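Local coordinates for regulatory protein (Bacillus megaterium, PDB 4UA1) that acts as a dual-function transcriptional regulator of mercury resistance, a DNA-binding repressor and activator whose conformation is switched by mercury(II), at the interface of chains A and B. Numbering follows the deposited sequence. Chains: chain A/B, Regulatory protein.

Contact 1: the interface of chains A and B. Residues chain A 111, 114-115, 118, 125; chain B 79, 83.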
# COMPACT_ATOMS: atom_id res chain seq x y z
N LYS A 111 19.58 0.05 -13.37
CA LYS A 111 20.51 -1.08 -13.35
C LYS A 111 21.31 -1.16 -14.67
O LYS A 111 22.43 -1.66 -14.68
CB LYS A 111 19.77 -2.39 -13.05
CG LYS A 111 19.42 -3.27 -14.26
CD LYS A 111 18.77 -4.55 -13.81
CE LYS A 111 18.94 -5.70 -14.81
NZ LYS A 111 18.30 -5.43 -16.09
N CYS A 114 25.01 0.53 -14.66
CA CYS A 114 26.17 0.05 -13.93
C CYS A 114 27.23 -0.57 -14.91
O CYS A 114 26.87 -1.20 -15.92
CB CYS A 114 25.70 -0.92 -12.81
SG CYS A 114 24.61 -0.11 -11.53
N PRO A 115 28.54 -0.35 -14.65
CA PRO A 115 29.59 -0.88 -15.53
C PRO A 115 29.72 -2.41 -15.44
O PRO A 115 29.14 -3.03 -14.52
CB PRO A 115 30.87 -0.20 -15.03
CG PRO A 115 30.59 0.12 -13.61
CD PRO A 115 29.10 0.44 -13.53
N LYS A 118 31.81 -4.36 -11.47
CA LYS A 118 31.05 -3.73 -10.42
C LYS A 118 31.78 -3.80 -9.10
O LYS A 118 31.19 -3.49 -8.06
CB LYS A 118 29.67 -4.36 -10.34
CG LYS A 118 28.94 -4.29 -11.68
CD LYS A 118 27.48 -4.74 -11.59
CE LYS A 118 26.79 -4.65 -12.93
NZ LYS A 118 27.66 -5.24 -13.98
N ILE A 125 23.88 3.92 -9.89
CA ILE A 125 22.51 3.91 -9.39
C ILE A 125 22.39 4.89 -8.22
O ILE A 125 21.55 5.81 -8.23
CB ILE A 125 22.09 2.50 -8.97
CG1 ILE A 125 22.09 1.57 -10.19
CG2 ILE A 125 20.70 2.52 -8.37
CD1 ILE A 125 21.62 0.13 -9.92
N CYS B 79 28.93 -0.96 -6.00
CA CYS B 79 28.19 -1.00 -7.23
C CYS B 79 27.52 -2.38 -7.44
O CYS B 79 26.34 -2.45 -7.77
CB CYS B 79 29.13 -0.66 -8.38
SG CYS B 79 28.41 -0.83 -10.00
N TYR B 83 23.49 -3.06 -7.48
CA TYR B 83 22.98 -3.70 -8.68
C TYR B 83 22.07 -4.88 -8.36
O TYR B 83 20.94 -5.01 -8.88
CB TYR B 83 24.17 -4.12 -9.54
CG TYR B 83 23.86 -4.82 -10.85
CD1 TYR B 83 23.41 -4.12 -11.96
CD2 TYR B 83 24.12 -6.19 -11.00
CE1 TYR B 83 23.16 -4.77 -13.15
CE2 TYR B 83 23.89 -6.84 -12.19
CZ TYR B 83 23.42 -6.13 -13.28
OH TYR B 83 23.20 -6.78 -14.48
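A:Lys118 lies across the ring of B:Tyr83 at the mercury end of the dimer of MerR, a helix-turn-helix regulator of the family that bears its name, whose mercury site is built from three cysteines drawn from both subunits. The loop after helix 78-112 of chain A here covers the start of the same helix in chain B. B:Tyr83 loses most surface, about 79 Å² of this patch. Its CG stands anti to the backbone N (chi1 179°), which carries the ring towards chain A. The aliphatic part of A:Lys118 covers one face in a CH-pi contact, with CE 3.4 Å from the centroid of the B:Tyr83 ring. A turn about the CD-CE bond (chi4 47°) brings the amino group back to its own loop, where NZ of A:Lys118 gives a hydrogen bond to the carbonyl O of A:Pro115 at 2.7 Å. The donor is tilted 24° from that carbonyl plane. This bond should help keep the lysine over the ring. At the ring edge and in its plane sits the backbone O of A:Lys111, 3.5 Å from CE1 of B:Tyr83. A:Cys114 is a mercury(II) ligand with A:Cys123, and B:Cys79 is probably the partner's ligand. The sulfur SG of B:Cys79 packs against CB of A:Lys118 at 3.8 Å, and CD of A:Pro115 also meets it. SG of A:Cys114 lies 4.2 Å from SG of B:Cys79.

Contact 2: the interface of chains A and B. Residues chain A 58, 60, 89-90, 93; chain B 103, 107.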
# COMPACT_ATOMS: atom_id res chain seq x y z
N LEU A 58 -10.30 -7.03 -1.83
CA LEU A 58 -10.31 -6.77 -3.26
C LEU A 58 -9.84 -5.36 -3.64
O LEU A 58 -9.92 -4.96 -4.80
CB LEU A 58 -11.71 -7.02 -3.80
CG LEU A 58 -11.98 -8.52 -3.75
CD1 LEU A 58 -13.42 -8.84 -4.14
CD2 LEU A 58 -10.98 -9.26 -4.62
N PHE A 60 -10.96 -2.28 -2.32
CA PHE A 60 -11.76 -1.11 -1.99
C PHE A 60 -11.28 -0.51 -0.68
O PHE A 60 -11.09 -1.23 0.28
CB PHE A 60 -13.23 -1.43 -1.81
CG PHE A 60 -13.93 -1.92 -3.03
CD1 PHE A 60 -14.77 -1.09 -3.75
CD2 PHE A 60 -13.81 -3.24 -3.42
CE1 PHE A 60 -15.47 -1.56 -4.84
CE2 PHE A 60 -14.49 -3.71 -4.51
CZ PHE A 60 -15.32 -2.87 -5.22
N LYS A 89 -13.63 -0.20 -9.76
CA LYS A 89 -12.55 -0.73 -8.96
C LYS A 89 -11.53 -1.40 -9.86
O LYS A 89 -10.34 -1.10 -9.76
CB LYS A 89 -13.08 -1.70 -7.91
CG LYS A 89 -12.01 -2.27 -6.96
CD LYS A 89 -10.95 -1.26 -6.48
CE LYS A 89 -11.53 -0.18 -5.63
NZ LYS A 89 -10.47 0.72 -5.10
N ILE A 90 -11.99 -2.23 -10.79
CA ILE A 90 -11.10 -2.86 -11.75
C ILE A 90 -10.22 -1.83 -12.45
O ILE A 90 -9.00 -2.01 -12.58
CB ILE A 90 -11.90 -3.63 -12.82
CG1 ILE A 90 -12.70 -4.77 -12.18
CG2 ILE A 90 -10.97 -4.11 -13.95
CD1 ILE A 90 -13.77 -5.39 -13.12
N ILE A 93 -7.54 -0.56 -10.02
CA ILE A 93 -6.51 -1.58 -9.94
C ILE A 93 -5.58 -1.51 -11.16
O ILE A 93 -4.35 -1.64 -11.04
CB ILE A 93 -7.12 -2.98 -9.84
CG1 ILE A 93 -7.99 -3.07 -8.59
CG2 ILE A 93 -6.04 -4.05 -9.78
CD1 ILE A 93 -7.21 -2.81 -7.33
N ILE B 103 -6.16 -10.02 -8.33
CA ILE B 103 -7.35 -9.33 -7.84
C ILE B 103 -8.24 -8.82 -8.97
O ILE B 103 -9.46 -8.95 -8.94
CB ILE B 103 -6.95 -8.16 -6.95
CG1 ILE B 103 -6.52 -8.72 -5.60
CG2 ILE B 103 -8.10 -7.18 -6.77
CD1 ILE B 103 -5.72 -7.73 -4.78
N LEU B 107 -12.19 -9.73 -9.69
CA LEU B 107 -13.21 -8.73 -9.84
C LEU B 107 -13.95 -8.94 -11.13
O LEU B 107 -15.17 -8.84 -11.17
CB LEU B 107 -12.59 -7.34 -9.77
CG LEU B 107 -11.95 -6.93 -8.43
CD1 LEU B 107 -11.10 -5.67 -8.62
CD2 LEU B 107 -12.97 -6.74 -7.32
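Helix 78-112 of chain B runs beside helix 78-112 of chain A and against the loop that joins chain A's helices 44-57 and 62-74, and from it B:Leu107 reaches into both. The long helices form the antiparallel coiled coil typical of MerR dimers, whereas the loop belongs to the DNA-binding part of chain A. About 75 Å² of B:Leu107 is buried by chain A, and the residue acts as a branched wedge. Its stem meets the helix: CB lies 3.5 Å from CG1 of A:Ile90, the two side chains running antiparallel to one another. Chi1 of -65° sets CG of B:Leu107 anti to the carbonyl carbon, and chi2 (167°) then sends CD1 to the helix and CD2 to the loop. CD1 lies 3.9 Å from CG of A:Lys89, with CG1 of A:Ile93 also near, the isoleucine set roughly perpendicular to the leucine. CD2 packs 3.7 Å from CB of A:Leu58. Behind this layer, CG of A:Lys89 rests above one face of the A:Phe60 ring, offset toward the rim, which probably helps hold the helix against the loop within chain A. One turn earlier on the chain B helix, the CG2 methyl of B:Ile103 touches the backbone O of A:Leu58 at 3.5 Å.

Contact 3: the interface of chains A and B. Residues chain A 118, 120-122; chain B 76-79.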
# COMPACT_ATOMS: atom_id res chain seq x y z
N LYS A 118 31.81 -4.36 -11.47
CA LYS A 118 31.05 -3.73 -10.42
C LYS A 118 31.78 -3.80 -9.10
O LYS A 118 31.19 -3.49 -8.06
CB LYS A 118 29.67 -4.36 -10.34
CG LYS A 118 28.94 -4.29 -11.68
CD LYS A 118 27.48 -4.74 -11.59
CE LYS A 118 26.79 -4.65 -12.93
NZ LYS A 118 27.66 -5.24 -13.98
N ILE A 120 33.61 -1.94 -7.13
CA ILE A 120 34.02 -0.54 -7.04
C ILE A 120 33.14 0.18 -6.02
O ILE A 120 32.05 -0.30 -5.63
CB ILE A 120 33.91 0.23 -8.38
CG1 ILE A 120 32.54 0.01 -9.02
CG2 ILE A 120 35.05 -0.17 -9.34
CD1 ILE A 120 32.38 0.71 -10.33
N TYR A 121 33.64 1.34 -5.61
CA TYR A 121 33.01 2.25 -4.67
C TYR A 121 31.87 3.06 -5.28
O TYR A 121 30.84 3.26 -4.65
CB TYR A 121 34.09 3.18 -4.14
CG TYR A 121 33.67 4.03 -2.97
CD1 TYR A 121 34.02 3.68 -1.67
CD2 TYR A 121 32.95 5.22 -3.16
CE1 TYR A 121 33.64 4.47 -0.58
CE2 TYR A 121 32.58 6.02 -2.09
CZ TYR A 121 32.93 5.64 -0.81
OH TYR A 121 32.54 6.44 0.25
N GLU A 122 32.07 3.47 -6.52
CA GLU A 122 31.15 4.34 -7.25
C GLU A 122 30.01 3.53 -7.82
O GLU A 122 30.26 2.64 -8.64
CB GLU A 122 31.82 5.03 -8.44
CG GLU A 122 33.12 5.79 -8.25
CD GLU A 122 34.35 4.92 -8.56
OE1 GLU A 122 35.39 5.46 -9.01
OE2 GLU A 122 34.25 3.68 -8.47
N GLU B 76 33.20 -3.84 -0.14
CA GLU B 76 34.08 -3.31 -1.15
C GLU B 76 33.34 -3.08 -2.47
O GLU B 76 33.44 -2.01 -3.07
CB GLU B 76 35.29 -4.24 -1.35
CG GLU B 76 36.22 -3.84 -2.50
CD GLU B 76 37.49 -4.69 -2.54
OE1 GLU B 76 37.77 -5.30 -3.60
OE2 GLU B 76 38.22 -4.74 -1.52
N ALA B 77 32.56 -4.05 -2.93
CA ALA B 77 31.93 -3.79 -4.21
C ALA B 77 30.55 -3.22 -3.95
O ALA B 77 29.57 -3.94 -3.85
CB ALA B 77 31.84 -5.07 -5.01
N LYS B 78 30.48 -1.89 -3.98
CA LYS B 78 29.24 -1.23 -3.62
C LYS B 78 28.33 -1.22 -4.84
O LYS B 78 27.14 -1.45 -4.75
CB LYS B 78 29.49 0.18 -3.10
CG LYS B 78 30.41 0.21 -1.92
CD LYS B 78 30.44 1.61 -1.30
CE LYS B 78 31.46 1.69 -0.16
NZ LYS B 78 31.25 0.61 0.85
N CYS B 79 28.93 -0.96 -6.00
CA CYS B 79 28.19 -1.00 -7.23
C CYS B 79 27.52 -2.38 -7.44
O CYS B 79 26.34 -2.45 -7.77
CB CYS B 79 29.13 -0.66 -8.38
SG CYS B 79 28.41 -0.83 -10.00
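B:Lys78 extends alongside A:Tyr121 in the same direction, where the loop between helices 78-112 and 124-130 of chain A caps the beginning of helix 78-112 in chain B. The lysine can be followed outward along the loop backbone. CB of B:Lys78 lies 3.6 Å from the carbonyl O of A:Ile120 and near that of A:Tyr121. CG, set anti to the carbonyl carbon (chi1 -57°), continues past the same two oxygens, and CD comes 3.7 Å from the O of A:Tyr121 while sitting above one face of the tyrosine ring, toward its rim. CE of B:Lys78 then packs on CE1 of A:Tyr121 at 3.6 Å. At the root of this chain, the carbonyl O of A:Ile120 accepts two backbone hydrogen bonds, from N of B:Lys78 at 2.8 Å and from N of B:Cys79 at 3.2 Å. The second is nearly straight (169° at H), and the donors arrive from opposite faces of the carbonyl plane, so one oxygen can serve both amides. Beside these bonds, CG1 of A:Ile120 touches CB of B:Cys79 at 3.5 Å. By supplying an acceptor to the first turn of the partner's helix, the loop probably fixes the helix start that presents B:Cys79 to the mercury site.

Contact 1 and contact 3 are neighbours, their C-alpha centres about 8 Å apart, and they share A:Lys118 and B:Cys79, so the capping of the chain B helix and the packing near the metal are likely to be coupled. Contact 2 lies near the DNA-binding part of chain A; its C-alpha centre is about 37 Å from that of contact 1 and about 42 Å from that of contact 3. Helix 78-112 of chain B takes part in all three, and two-fold symmetry repeats each set. The dimer thus illustrates a general principle: a long shared helix plausibly relays metal binding to a distant DNA-binding unit.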